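Local coordinates for protein TetR transcriptional regulator (Chloroflexus aurantiacus, PDB 3QBM) that probably binds DNA through an N-terminal helix-turn-helix domain and regulates transcription as a dimeric member of the TetR family, at residues A[67-72]-A[92-97]; A[15-20]-A[56-61]; A[83-88]-A[190-195]; A[7-12]-A[46-51]; A[163-168]-A[182-187]. All coordinates share one frame; numbering follows the deposited sequence.

Contact 1 (A[67-72]-A[92-97]); sequences RERFAV and RSYAER
Arg69 reaches from helix 51-74 into the loop that follows helix 80-92. Its CG lies anti to the backbone N, and a bend at chi2 (86°) carries the guanidinium to the loop backbone. Arg69 NH2 donates to Arg97 O at 2.7 Å, in the carbonyl plane. Arg69 NH1 donates to the same Arg97 O at 2.9 Å, but from above that plane. It also makes a weak hydrogen bond to Pro98 O. Arg69 NH2 also donates to Ser93 OG at 2.8 Å. Arg69 NE donates to a water at 2.8 Å. Ser93 OG is hydrogen-bonded to Val90 O. The guanidinium of Arg97 stacks flat on that of Arg69, with centres 3.7 Å apart and planes at 10°. Two like charges therefore lie face to face, and the carbonyl and hydroxyl at the edge of Arg69 probably ease the repulsion. The Tyr94 ring turns its edge to the other face of Arg69. Tyr94 OH approaches Phe70 CE2 at 3.6 Å, and Phe70 stacks with Phe87 of helix 80-92. Two guanidinium nitrogens gripping one loop carbonyl end-on, with a second arginine stacked on the first, mark where helix 51-74 meets the helical C-terminal domain of the TetR fold.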
# COMPACT_ATOMS: atom_id res chain seq x y z
N ARG A 67 -1.46 17.44 -3.24
CA ARG A 67 -2.28 18.17 -4.20
C ARG A 67 -1.44 19.17 -5.01
O ARG A 67 -1.57 19.21 -6.23
CB ARG A 67 -3.44 18.88 -3.48
CG ARG A 67 -4.49 19.53 -4.35
CD ARG A 67 -5.66 20.07 -3.52
NE ARG A 67 -6.31 18.99 -2.77
CZ ARG A 67 -6.36 18.85 -1.43
NH1 ARG A 67 -5.84 19.76 -0.61
NH2 ARG A 67 -6.97 17.80 -0.90
N GLU A 68 -0.60 19.96 -4.32
CA GLU A 68 0.30 20.95 -4.97
C GLU A 68 1.26 20.28 -5.97
O GLU A 68 1.54 20.79 -7.06
CB GLU A 68 1.15 21.71 -3.91
CG GLU A 68 0.37 22.72 -3.04
CD GLU A 68 1.17 23.30 -1.83
OE1 GLU A 68 2.29 22.84 -1.48
OE2 GLU A 68 0.62 24.24 -1.19
N ARG A 69 1.80 19.15 -5.55
CA ARG A 69 2.75 18.35 -6.30
C ARG A 69 2.08 17.80 -7.61
O ARG A 69 2.68 17.84 -8.71
CB ARG A 69 3.21 17.25 -5.35
CG ARG A 69 4.28 16.32 -5.79
CD ARG A 69 5.68 16.82 -5.53
NE ARG A 69 6.60 15.84 -6.13
CZ ARG A 69 7.40 15.04 -5.46
NH1 ARG A 69 7.50 15.15 -4.14
NH2 ARG A 69 8.17 14.17 -6.11
N PHE A 70 0.86 17.29 -7.51
CA PHE A 70 0.13 16.90 -8.73
C PHE A 70 -0.23 18.09 -9.59
O PHE A 70 -0.16 18.04 -10.80
CB PHE A 70 -1.11 16.08 -8.40
CG PHE A 70 -0.79 14.65 -8.10
CD1 PHE A 70 -0.51 13.76 -9.14
CD2 PHE A 70 -0.69 14.20 -6.81
CE1 PHE A 70 -0.18 12.47 -8.88
CE2 PHE A 70 -0.36 12.89 -6.55
CZ PHE A 70 -0.10 12.03 -7.58
N ALA A 71 -0.60 19.18 -8.95
CA ALA A 71 -0.96 20.38 -9.67
C ALA A 71 0.16 20.88 -10.60
O ALA A 71 -0.11 21.22 -11.73
CB ALA A 71 -1.36 21.48 -8.66
N VAL A 72 1.40 20.89 -10.11
CA VAL A 72 2.56 21.36 -10.86
C VAL A 72 2.90 20.30 -11.93
O VAL A 72 3.12 20.62 -13.10
CB VAL A 72 3.76 21.64 -9.91
CG1 VAL A 72 5.05 21.98 -10.70
CG2 VAL A 72 3.42 22.78 -8.92
N ARG A 92 6.18 8.23 -10.06
CA ARG A 92 7.51 7.77 -10.35
C ARG A 92 8.57 8.62 -9.65
O ARG A 92 9.58 8.08 -9.12
CB ARG A 92 7.76 7.73 -11.87
CG ARG A 92 9.12 7.18 -12.19
CD ARG A 92 9.34 6.88 -13.63
NE ARG A 92 9.28 8.06 -14.46
CZ ARG A 92 9.71 8.13 -15.73
NH1 ARG A 92 10.31 7.11 -16.33
NH2 ARG A 92 9.59 9.27 -16.38
N SER A 93 8.33 9.94 -9.60
CA SER A 93 9.29 10.87 -8.96
C SER A 93 9.43 10.68 -7.46
O SER A 93 10.38 11.22 -6.84
CB SER A 93 8.95 12.32 -9.29
OG SER A 93 7.86 12.77 -8.50
N TYR A 94 8.47 9.97 -6.84
CA TYR A 94 8.57 9.62 -5.41
C TYR A 94 9.78 8.75 -5.08
O TYR A 94 10.15 8.72 -3.91
CB TYR A 94 7.32 8.90 -4.91
CG TYR A 94 6.07 9.75 -4.82
CD1 TYR A 94 6.04 11.05 -5.32
CD2 TYR A 94 4.89 9.22 -4.32
CE1 TYR A 94 4.88 11.79 -5.26
CE2 TYR A 94 3.75 9.98 -4.23
CZ TYR A 94 3.75 11.25 -4.71
OH TYR A 94 2.60 12.00 -4.64
N ALA A 95 10.37 8.07 -6.08
CA ALA A 95 11.53 7.19 -5.87
C ALA A 95 12.66 7.89 -5.13
O ALA A 95 13.26 7.31 -4.24
CB ALA A 95 12.05 6.65 -7.19
N GLU A 96 12.95 9.13 -5.53
CA GLU A 96 14.01 9.92 -4.88
C GLU A 96 13.48 11.08 -4.02
O GLU A 96 14.22 11.61 -3.20
CB GLU A 96 14.95 10.45 -5.97
CG GLU A 96 15.83 9.39 -6.64
N ARG A 97 12.21 11.45 -4.21
CA ARG A 97 11.60 12.60 -3.55
C ARG A 97 10.10 12.37 -3.27
O ARG A 97 9.22 12.81 -4.04
CB ARG A 97 11.84 13.85 -4.43
CG ARG A 97 11.39 15.12 -3.78
CD ARG A 97 11.92 16.34 -4.50
NE ARG A 97 11.42 16.44 -5.87
CZ ARG A 97 10.38 17.17 -6.28
NH1 ARG A 97 9.65 17.88 -5.42
NH2 ARG A 97 10.05 17.17 -7.57
O HOH W 1 6.40 15.76 -8.90

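Contact 2 (A[15-20]-A[56-61]); sequences QAAALF and LAAFDY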
# COMPACT_ATOMS: atom_id res chain seq x y z
N GLN A 15 5.36 19.71 11.02
CA GLN A 15 6.27 18.78 11.72
C GLN A 15 5.56 17.48 12.16
O GLN A 15 6.15 16.39 12.10
CB GLN A 15 6.89 19.45 12.93
CG GLN A 15 7.73 20.70 12.59
CD GLN A 15 8.94 20.38 11.74
OE1 GLN A 15 9.53 19.30 11.83
NE2 GLN A 15 9.32 21.33 10.89
N ALA A 16 4.32 17.61 12.63
CA ALA A 16 3.55 16.42 13.04
C ALA A 16 3.39 15.50 11.83
O ALA A 16 3.61 14.29 11.93
CB ALA A 16 2.21 16.80 13.58
N ALA A 17 3.05 16.09 10.69
CA ALA A 17 2.83 15.31 9.46
C ALA A 17 4.03 14.47 9.11
O ALA A 17 3.89 13.28 8.77
CB ALA A 17 2.44 16.21 8.25
N ALA A 18 5.22 15.05 9.20
CA ALA A 18 6.44 14.31 8.83
C ALA A 18 6.69 13.17 9.79
O ALA A 18 7.04 12.07 9.36
CB ALA A 18 7.66 15.25 8.78
N LEU A 19 6.46 13.38 11.09
CA LEU A 19 6.65 12.31 12.03
C LEU A 19 5.61 11.18 11.83
O LEU A 19 5.94 10.00 11.92
CB LEU A 19 6.56 12.82 13.48
CG LEU A 19 7.73 13.70 13.95
CD1 LEU A 19 7.39 14.47 15.24
CD2 LEU A 19 8.97 12.84 14.16
N PHE A 20 4.35 11.57 11.64
CA PHE A 20 3.28 10.57 11.50
C PHE A 20 3.50 9.74 10.22
O PHE A 20 3.14 8.58 10.16
CB PHE A 20 1.90 11.22 11.37
CG PHE A 20 1.39 11.90 12.60
CD1 PHE A 20 1.43 11.29 13.83
CD2 PHE A 20 0.74 13.13 12.49
CE1 PHE A 20 0.91 11.91 14.94
CE2 PHE A 20 0.21 13.74 13.60
CZ PHE A 20 0.29 13.15 14.81
N LEU A 56 -5.51 14.98 12.47
CA LEU A 56 -6.39 15.38 11.37
C LEU A 56 -5.86 16.58 10.63
O LEU A 56 -5.88 16.62 9.39
CB LEU A 56 -7.82 15.65 11.83
CG LEU A 56 -8.62 14.47 12.38
CD1 LEU A 56 -9.95 14.94 12.99
CD2 LEU A 56 -8.83 13.35 11.30
N ALA A 57 -5.38 17.57 11.37
CA ALA A 57 -4.83 18.75 10.73
C ALA A 57 -3.54 18.40 9.97
O ALA A 57 -3.34 18.89 8.85
CB ALA A 57 -4.58 19.82 11.76
N ALA A 58 -2.72 17.53 10.57
CA ALA A 58 -1.47 17.03 9.96
C ALA A 58 -1.76 16.27 8.67
O ALA A 58 -1.00 16.40 7.71
CB ALA A 58 -0.68 16.13 10.94
N PHE A 59 -2.83 15.46 8.63
CA PHE A 59 -3.19 14.82 7.36
C PHE A 59 -3.65 15.85 6.31
O PHE A 59 -3.22 15.79 5.15
CB PHE A 59 -4.28 13.78 7.50
CG PHE A 59 -4.59 13.09 6.19
CD1 PHE A 59 -3.82 12.03 5.79
CD2 PHE A 59 -5.58 13.57 5.34
CE1 PHE A 59 -4.05 11.43 4.55
CE2 PHE A 59 -5.82 12.98 4.11
CZ PHE A 59 -5.08 11.92 3.72
N ASP A 60 -4.54 16.75 6.70
CA ASP A 60 -5.04 17.78 5.77
C ASP A 60 -3.87 18.52 5.13
O ASP A 60 -3.91 18.87 3.95
CB ASP A 60 -5.98 18.77 6.49
CG ASP A 60 -7.29 18.14 6.84
OD1 ASP A 60 -7.61 17.03 6.35
OD2 ASP A 60 -8.00 18.72 7.68
N TYR A 61 -2.80 18.67 5.89
CA TYR A 61 -1.59 19.32 5.43
C TYR A 61 -0.83 18.47 4.43
O TYR A 61 -0.31 18.98 3.42
CB TYR A 61 -0.69 19.62 6.61
CG TYR A 61 0.71 19.95 6.24
CD1 TYR A 61 1.08 21.27 5.93
CD2 TYR A 61 1.69 18.98 6.23
CE1 TYR A 61 2.38 21.57 5.58
CE2 TYR A 61 3.00 19.28 5.88
CZ TYR A 61 3.34 20.58 5.56
OH TYR A 61 4.63 20.89 5.22
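The methyl of Ala58 meets three residues of helix 2-23. The Phe20 ring offers an edge, with Phe20 CD2 at 3.7 Å from Ala58 CB and Phe20 CE2 equally close. Ala16 CB is 4.0 Å from Ala58 CB, and Ala17 CB is 4.1 Å from it. Ala17 CB also lies 3.5 Å from Tyr61 CD2, on the next turn. Tyr61 CG is anti to the backbone N (chi1 165°), so the ring extends alongside helix 2-23, where it also covers Val13 and Ala14. Its hydroxyl is hydrogen-bonded to Lys65 NZ. Small side chains let the helices come close. The short axes pass 8.3 Å apart and cross almost at a right angle (-88°), and the CA atoms of Ala17 and Ala58 are 4.7 Å apart. In the next shell, Phe20 stacks on Tyr25, Ala17 rests on Leu100, and Phe59 packs against helix 118-144. The crossing joins the N-terminal helix of the probable DNA-binding domain to the long helix leading into the C-terminal domain. Only van der Waals contacts join the two segments, one of them between Ala17 CB and the backbone Ala58 O, so the fit depends on shape and on burial of methyl and ring carbons.

Contact 3 (A[83-88]-A[190-195]); sequences TIIAFL and TYITQQ
Helices 80-92 and 179-196 run nearly antiparallel here, at 167° between their N-to-C directions. The short axes are 10.6 Å apart at closest approach, a spacing wide enough for branched side chains to fill. The nearest CA atoms, those of Ile85 and Ile192, are 7.9 Å apart. Segment 190-195 widens into a pi-type turn at 192-195. Ile192 is the main side chain on its side. Its CG1 lies anti to the carbonyl carbon (chi1 -69°), and the extended chi2 (164°) pushes CD1 out between two residues of the other helix. Ile192 CD1 touches Ile84 CG2 at 3.9 Å, the two side chains crossing obliquely. Leu88 meets the same methyl tip to tip, with Leu88 CD1 4.2 Å from Ile192 CD1. These helices belong to the all-helical C-terminal domain of the TetR fold, and the buried side of the contact is continued by Ile161 of helix 154-175, which packs on both Ile84 and Leu88. Ile85 covers the outer side. Ile85 CG1 makes a looser contact with Ile192 CG2 at 4.5 Å. The end of Ile85 crosses Thr193 at about a right angle, Ile85 CD1 lying 3.6 Å from Thr193 OG1. That hydroxyl is hydrogen-bonded to Ala189 O on its own helix. Further round helix 179-196, Tyr191 meets His187 of the second subunit edge to face.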
# COMPACT_ATOMS: atom_id res chain seq x y z
N THR A 83 -1.07 14.41 -20.22
CA THR A 83 -1.45 14.77 -18.88
C THR A 83 -1.67 13.55 -17.99
O THR A 83 -1.21 13.51 -16.83
CB THR A 83 -2.74 15.63 -18.86
OG1 THR A 83 -2.63 16.66 -19.85
CG2 THR A 83 -2.93 16.20 -17.48
N ILE A 84 -2.29 12.51 -18.53
CA ILE A 84 -2.52 11.30 -17.74
C ILE A 84 -1.16 10.61 -17.42
O ILE A 84 -0.93 10.16 -16.31
CB ILE A 84 -3.50 10.33 -18.41
CG1 ILE A 84 -4.90 10.94 -18.40
CG2 ILE A 84 -3.56 9.04 -17.62
CD1 ILE A 84 -5.90 10.30 -19.40
N ILE A 85 -0.28 10.56 -18.39
CA ILE A 85 1.05 9.97 -18.18
C ILE A 85 1.87 10.83 -17.16
O ILE A 85 2.65 10.31 -16.38
CB ILE A 85 1.75 9.77 -19.55
CG1 ILE A 85 1.03 8.70 -20.35
CG2 ILE A 85 3.25 9.41 -19.36
CD1 ILE A 85 1.63 8.40 -21.71
N ALA A 86 1.65 12.14 -17.12
CA ALA A 86 2.34 13.01 -16.16
C ALA A 86 1.87 12.68 -14.75
O ALA A 86 2.62 12.83 -13.79
CB ALA A 86 2.10 14.48 -16.50
N PHE A 87 0.62 12.24 -14.62
CA PHE A 87 0.12 11.73 -13.31
C PHE A 87 0.95 10.52 -12.83
O PHE A 87 1.37 10.46 -11.66
CB PHE A 87 -1.36 11.40 -13.43
CG PHE A 87 -2.02 11.00 -12.15
CD1 PHE A 87 -2.01 9.67 -11.73
CD2 PHE A 87 -2.68 11.95 -11.38
CE1 PHE A 87 -2.64 9.28 -10.54
CE2 PHE A 87 -3.32 11.55 -10.18
CZ PHE A 87 -3.30 10.23 -9.78
N LEU A 88 1.24 9.59 -13.74
CA LEU A 88 2.15 8.49 -13.46
C LEU A 88 3.53 9.02 -13.09
O LEU A 88 4.15 8.54 -12.12
CB LEU A 88 2.28 7.52 -14.65
CG LEU A 88 1.05 7.05 -15.41
CD1 LEU A 88 1.40 6.17 -16.60
CD2 LEU A 88 0.09 6.32 -14.46
N THR A 190 2.89 2.72 -21.53
CA THR A 190 2.87 1.95 -22.75
C THR A 190 1.43 1.48 -23.01
O THR A 190 0.90 1.64 -24.12
CB THR A 190 3.86 0.78 -22.69
OG1 THR A 190 5.19 1.30 -22.52
CG2 THR A 190 3.81 -0.02 -23.98
N TYR A 191 0.77 0.97 -21.97
CA TYR A 191 -0.62 0.52 -22.09
C TYR A 191 -1.54 1.67 -22.53
O TYR A 191 -2.33 1.52 -23.47
CB TYR A 191 -1.10 -0.06 -20.76
CG TYR A 191 -2.59 -0.17 -20.64
CD1 TYR A 191 -3.31 -1.11 -21.41
CD2 TYR A 191 -3.31 0.62 -19.72
CE1 TYR A 191 -4.70 -1.22 -21.28
CE2 TYR A 191 -4.69 0.50 -19.60
CZ TYR A 191 -5.37 -0.42 -20.38
OH TYR A 191 -6.75 -0.55 -20.26
N ILE A 192 -1.40 2.81 -21.89
CA ILE A 192 -2.21 4.00 -22.22
C ILE A 192 -1.91 4.49 -23.64
O ILE A 192 -2.82 4.76 -24.44
CB ILE A 192 -2.02 5.09 -21.14
CG1 ILE A 192 -2.66 4.66 -19.83
CG2 ILE A 192 -2.64 6.42 -21.60
CD1 ILE A 192 -2.17 5.51 -18.66
N THR A 193 -0.65 4.57 -24.01
CA THR A 193 -0.30 5.02 -25.35
C THR A 193 -0.80 4.06 -26.45
O THR A 193 -1.27 4.50 -27.53
CB THR A 193 1.22 5.16 -25.47
OG1 THR A 193 1.65 6.13 -24.52
CG2 THR A 193 1.63 5.58 -26.88
N GLN A 194 -0.76 2.76 -26.16
CA GLN A 194 -1.12 1.75 -27.15
C GLN A 194 -2.61 1.47 -27.24
O GLN A 194 -3.13 1.24 -28.33
CB GLN A 194 -0.37 0.42 -26.87
CG GLN A 194 1.12 0.51 -27.11
CD GLN A 194 1.85 -0.80 -26.89
OE1 GLN A 194 1.30 -1.75 -26.33
NE2 GLN A 194 3.11 -0.86 -27.31
N GLN A 195 -3.31 1.49 -26.10
CA GLN A 195 -4.71 1.09 -26.04
C GLN A 195 -5.75 2.13 -25.65
O GLN A 195 -6.91 1.90 -25.87
CB GLN A 195 -4.85 -0.12 -25.08
CG GLN A 195 -3.93 -1.29 -25.43
CD GLN A 195 -4.28 -2.58 -24.70
OE1 GLN A 195 -5.46 -2.93 -24.57
NE2 GLN A 195 -3.27 -3.32 -24.28

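Contact 4 (A[7-12]-A[46-51]); sequences ETRERV and RHFESK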
# COMPACT_ATOMS: atom_id res chain seq x y z
N GLU A 7 0.66 31.04 12.45
CA GLU A 7 1.97 30.57 11.96
C GLU A 7 2.49 29.42 12.80
O GLU A 7 2.97 28.42 12.27
CB GLU A 7 3.00 31.71 11.92
CG GLU A 7 2.65 32.81 10.88
CD GLU A 7 3.29 34.18 11.16
OE1 GLU A 7 3.91 34.38 12.23
OE2 GLU A 7 3.13 35.06 10.28
N THR A 8 2.35 29.53 14.12
CA THR A 8 2.78 28.47 15.02
C THR A 8 2.02 27.16 14.69
O THR A 8 2.64 26.10 14.62
CB THR A 8 2.55 28.86 16.49
OG1 THR A 8 3.30 30.05 16.79
CG2 THR A 8 2.95 27.71 17.42
N ARG A 9 0.70 27.25 14.48
CA ARG A 9 -0.12 26.08 14.09
C ARG A 9 0.40 25.44 12.83
O ARG A 9 0.60 24.24 12.79
CB ARG A 9 -1.60 26.45 13.84
CG ARG A 9 -2.52 26.39 15.05
CD ARG A 9 -3.97 26.77 14.68
NE ARG A 9 -4.50 25.93 13.59
CZ ARG A 9 -5.34 24.90 13.73
NH1 ARG A 9 -5.82 24.55 14.93
NH2 ARG A 9 -5.72 24.22 12.65
N GLU A 10 0.61 26.24 11.78
CA GLU A 10 1.19 25.76 10.51
C GLU A 10 2.48 24.95 10.71
O GLU A 10 2.64 23.87 10.14
CB GLU A 10 1.47 26.91 9.54
CG GLU A 10 0.21 27.48 8.91
CD GLU A 10 0.40 28.82 8.20
OE1 GLU A 10 1.44 29.51 8.41
OE2 GLU A 10 -0.52 29.20 7.44
N ARG A 11 3.39 25.49 11.51
CA ARG A 11 4.65 24.81 11.82
C ARG A 11 4.44 23.49 12.55
O ARG A 11 5.07 22.49 12.24
CB ARG A 11 5.55 25.70 12.69
CG ARG A 11 6.08 26.98 12.06
CD ARG A 11 6.79 27.82 13.14
NE ARG A 11 7.82 28.72 12.60
CZ ARG A 11 7.62 29.97 12.19
NH1 ARG A 11 6.41 30.54 12.25
NH2 ARG A 11 8.64 30.67 11.71
N VAL A 12 3.56 23.48 13.54
CA VAL A 12 3.34 22.25 14.28
C VAL A 12 2.74 21.19 13.36
O VAL A 12 3.23 20.07 13.33
CB VAL A 12 2.44 22.47 15.52
CG1 VAL A 12 2.18 21.14 16.22
CG2 VAL A 12 3.12 23.45 16.48
N ARG A 46 -2.27 24.44 23.22
CA ARG A 46 -2.88 25.76 23.14
C ARG A 46 -3.56 25.85 21.74
O ARG A 46 -4.64 26.42 21.59
CB ARG A 46 -1.77 26.81 23.31
CG ARG A 46 -2.08 28.24 22.85
CD ARG A 46 -3.14 28.94 23.69
NE ARG A 46 -3.15 30.41 23.63
CZ ARG A 46 -2.77 31.19 22.61
NH1 ARG A 46 -2.34 30.71 21.44
NH2 ARG A 46 -2.84 32.51 22.76
N HIS A 47 -2.93 25.24 20.74
CA HIS A 47 -3.41 25.34 19.35
C HIS A 47 -4.28 24.19 18.89
O HIS A 47 -5.02 24.34 17.91
CB HIS A 47 -2.21 25.51 18.41
CG HIS A 47 -1.46 26.77 18.69
ND1 HIS A 47 -1.97 28.02 18.39
CD2 HIS A 47 -0.28 26.98 19.31
CE1 HIS A 47 -1.12 28.94 18.80
NE2 HIS A 47 -0.09 28.34 19.37
N PHE A 48 -4.18 23.03 19.56
CA PHE A 48 -4.96 21.84 19.20
C PHE A 48 -5.57 21.31 20.46
O PHE A 48 -4.97 21.37 21.53
CB PHE A 48 -4.07 20.78 18.53
CG PHE A 48 -3.38 21.29 17.30
CD1 PHE A 48 -4.03 21.32 16.09
CD2 PHE A 48 -2.11 21.84 17.39
CE1 PHE A 48 -3.43 21.85 14.97
CE2 PHE A 48 -1.50 22.37 16.27
CZ PHE A 48 -2.16 22.36 15.05
N GLU A 49 -6.80 20.85 20.36
CA GLU A 49 -7.46 20.37 21.53
C GLU A 49 -6.97 19.00 21.96
O GLU A 49 -7.08 18.64 23.12
CB GLU A 49 -8.96 20.43 21.34
CG GLU A 49 -9.48 21.83 21.75
CD GLU A 49 -10.93 22.07 21.37
OE1 GLU A 49 -11.47 21.28 20.55
OE2 GLU A 49 -11.51 23.06 21.88
N SER A 50 -6.41 18.25 21.02
CA SER A 50 -5.98 16.88 21.31
C SER A 50 -5.01 16.40 20.24
O SER A 50 -4.87 17.00 19.19
CB SER A 50 -7.20 15.95 21.33
OG SER A 50 -7.72 15.81 20.01
N LYS A 51 -4.38 15.27 20.53
CA LYS A 51 -3.53 14.60 19.54
C LYS A 51 -4.35 14.20 18.30
O LYS A 51 -3.85 14.28 17.15
CB LYS A 51 -2.89 13.35 20.17
CG LYS A 51 -1.80 12.76 19.31
CD LYS A 51 -1.31 11.47 19.81
CE LYS A 51 -0.46 10.78 18.74
NZ LYS A 51 -0.13 9.43 19.19
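The polar link is slight. Arg9 NH1 donates a weak hydrogen bond to His47 O, 3.1 Å long and bent to 131°. A bend at chi3 (56°) brings the Arg9 guanidinium round to this carbonyl, which lies at its edge. A second interaction uses a face of the same group: Phe48 CE1 lies over the guanidinium near its rim, 3.6 Å from Arg9 NH1. The two planes are inclined at 34°, so the groups overlap obliquely and do not lie flat. The rest is van der Waals packing. Arg9 CG presses on His47 CB at 3.5 Å, so the aliphatic part of the arginine lies against the base of the histidine. Beside it, Thr8 turns its methyl to the imidazole, with Thr8 CG2 3.7 Å from His47 NE2. The Thr8 hydroxyl is hydrogen-bonded to Lys4 O on its own helix. Deeper in, Val12 and Phe48 lie alongside each other, pointing opposite ways, and Val12 CG1 is 3.9 Å from Phe48 CE2. Leu54 of helix 51-74 packs on both Val12 and Phe48 and completes this apolar layer. Ser50 is the N-cap of that helix, its OG accepting from Gln53 N. The contact packs the end of the predicted helix-turn-helix motif against helix 2-23, as in the three-helical DNA-binding domain of TetR-family regulators.

Contact 5 (A[163-168]-A[182-187]); sequences ATMEGA and EHAYTH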
# COMPACT_ATOMS: atom_id res chain seq x y z
N ALA A 163 -3.90 2.15 -8.08
CA ALA A 163 -3.50 0.87 -7.48
C ALA A 163 -2.07 0.57 -7.89
O ALA A 163 -1.21 0.26 -7.03
CB ALA A 163 -4.41 -0.30 -7.93
N THR A 164 -1.79 0.64 -9.19
CA THR A 164 -0.46 0.29 -9.68
C THR A 164 0.64 1.15 -9.12
O THR A 164 1.70 0.62 -8.66
CB THR A 164 -0.42 0.35 -11.21
OG1 THR A 164 -1.46 -0.51 -11.72
CG2 THR A 164 0.95 -0.12 -11.76
N MSE A 165 0.43 2.45 -9.18
CA MSE A 165 1.45 3.41 -8.78
C MSE A 165 1.66 3.38 -7.27
O MSE A 165 2.80 3.37 -6.81
CB MSE A 165 1.16 4.82 -9.31
CG MSE A 165 1.20 4.97 -10.83
SE MSE A 165 2.62 4.04 -11.82
CE MSE A 165 4.17 5.03 -11.18
N GLU A 166 0.59 3.29 -6.48
CA GLU A 166 0.73 3.23 -5.04
C GLU A 166 1.38 1.93 -4.60
O GLU A 166 2.22 1.96 -3.69
CB GLU A 166 -0.62 3.42 -4.31
CG GLU A 166 -1.15 4.82 -4.35
CD GLU A 166 -0.43 5.78 -3.43
OE1 GLU A 166 0.79 5.63 -3.19
OE2 GLU A 166 -1.10 6.69 -2.95
N GLY A 167 1.00 0.79 -5.21
CA GLY A 167 1.69 -0.49 -4.95
C GLY A 167 3.20 -0.45 -5.28
O GLY A 167 4.06 -0.96 -4.55
N ALA A 168 3.53 0.24 -6.35
CA ALA A 168 4.92 0.43 -6.71
C ALA A 168 5.67 1.33 -5.72
O ALA A 168 6.84 1.07 -5.44
CB ALA A 168 5.01 0.93 -8.11
N GLU A 182 9.72 2.42 -11.81
CA GLU A 182 10.09 2.56 -13.20
C GLU A 182 9.32 1.59 -14.05
O GLU A 182 8.76 1.99 -15.07
CB GLU A 182 11.59 2.36 -13.42
CG GLU A 182 12.38 3.62 -13.19
CD GLU A 182 12.10 4.68 -14.23
OE1 GLU A 182 11.40 4.39 -15.24
OE2 GLU A 182 12.58 5.82 -14.03
N HIS A 183 9.22 0.34 -13.59
CA HIS A 183 8.45 -0.68 -14.31
C HIS A 183 6.97 -0.35 -14.40
O HIS A 183 6.41 -0.44 -15.46
CB HIS A 183 8.53 -2.05 -13.65
CG HIS A 183 9.86 -2.71 -13.75
ND1 HIS A 183 10.73 -2.50 -14.80
CD2 HIS A 183 10.44 -3.65 -12.97
CE1 HIS A 183 11.80 -3.26 -14.64
NE2 HIS A 183 11.65 -3.97 -13.54
N ALA A 184 6.36 0.06 -13.28
CA ALA A 184 4.95 0.42 -13.22
C ALA A 184 4.69 1.58 -14.16
O ALA A 184 3.76 1.54 -14.98
CB ALA A 184 4.57 0.79 -11.79
N TYR A 185 5.51 2.63 -14.05
CA TYR A 185 5.37 3.75 -14.96
C TYR A 185 5.37 3.29 -16.44
O TYR A 185 4.47 3.61 -17.21
CB TYR A 185 6.49 4.76 -14.72
CG TYR A 185 6.48 5.87 -15.74
CD1 TYR A 185 5.75 7.01 -15.54
CD2 TYR A 185 7.20 5.75 -16.92
CE1 TYR A 185 5.71 8.02 -16.50
CE2 TYR A 185 7.16 6.72 -17.89
CZ TYR A 185 6.43 7.87 -17.67
OH TYR A 185 6.39 8.86 -18.62
N THR A 186 6.41 2.55 -16.83
CA THR A 186 6.59 2.12 -18.22
C THR A 186 5.41 1.25 -18.68
O THR A 186 4.87 1.43 -19.75
CB THR A 186 7.95 1.40 -18.38
OG1 THR A 186 8.98 2.36 -18.15
CG2 THR A 186 8.14 0.70 -19.75
N HIS A 187 5.02 0.32 -17.83
CA HIS A 187 3.88 -0.52 -18.17
C HIS A 187 2.63 0.30 -18.46
O HIS A 187 2.01 0.13 -19.50
CB HIS A 187 3.54 -1.45 -17.02
CG HIS A 187 2.31 -2.23 -17.29
ND1 HIS A 187 2.28 -3.23 -18.24
CD2 HIS A 187 1.08 -2.19 -16.72
CE1 HIS A 187 1.05 -3.74 -18.27
NE2 HIS A 187 0.32 -3.15 -17.34
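The tight part of this contact centres on the methyl of Ala184, which faces helix 154-175. Ala184 CB is 3.7 Å from Thr164 CG2 and equally close to Ala168 CB, one turn further on. Selenomethionine Met165 also meets this methyl, with its SE 3.8 Å from Ala184 CB. The chain of Met165 is bent at chi2 (-41°) and chi3, so SE and CE fold over the backbone at Tyr185. The contact loosens there: Met165 CE is 4.2 Å from Tyr185 CB. Tyr185 is partly exposed. Its ring leads away from helix 154-175 toward helix 80-92, where Ile85 and Leu88 touch it and Arg92 makes a cation-pi pair. His187 faces helix 154-175 but makes no close contact with segment 163-168. Its NE2 is hydrogen-bonded to NE2 of His187 of the second subunit. The two helices run antiparallel at 166°, with short axes 9.2 Å apart. Both also contact the second subunit, consistent with the four-helix-bundle dimer interface, two helices from each subunit, of TetR-family C-terminal domains.

How the contacts relate
Contacts 2 and 4 lie in the probable DNA-binding domain, 11 Å apart between centres, and share helix 2-23. Contacts 3 and 5 lie on the opposite side of the chain's centre, also 11 Å apart, and share helix 179-196. Contact 1 is the most central. It shares helix 51-74 with contact 2 and touches contact 3 through Phe70 and Phe87, and contact 5 through the Arg92-Glu182 salt bridge. Along the chain, contacts 2 and 4 interleave, as do 1 and 3, while both segments of contact 5 fall between those of contact 3. Contacts 3 and 4 are 41 Å apart between centres. Helix 51-74 thus bridges the probable DNA-binding end and the dimerising C-terminal domain.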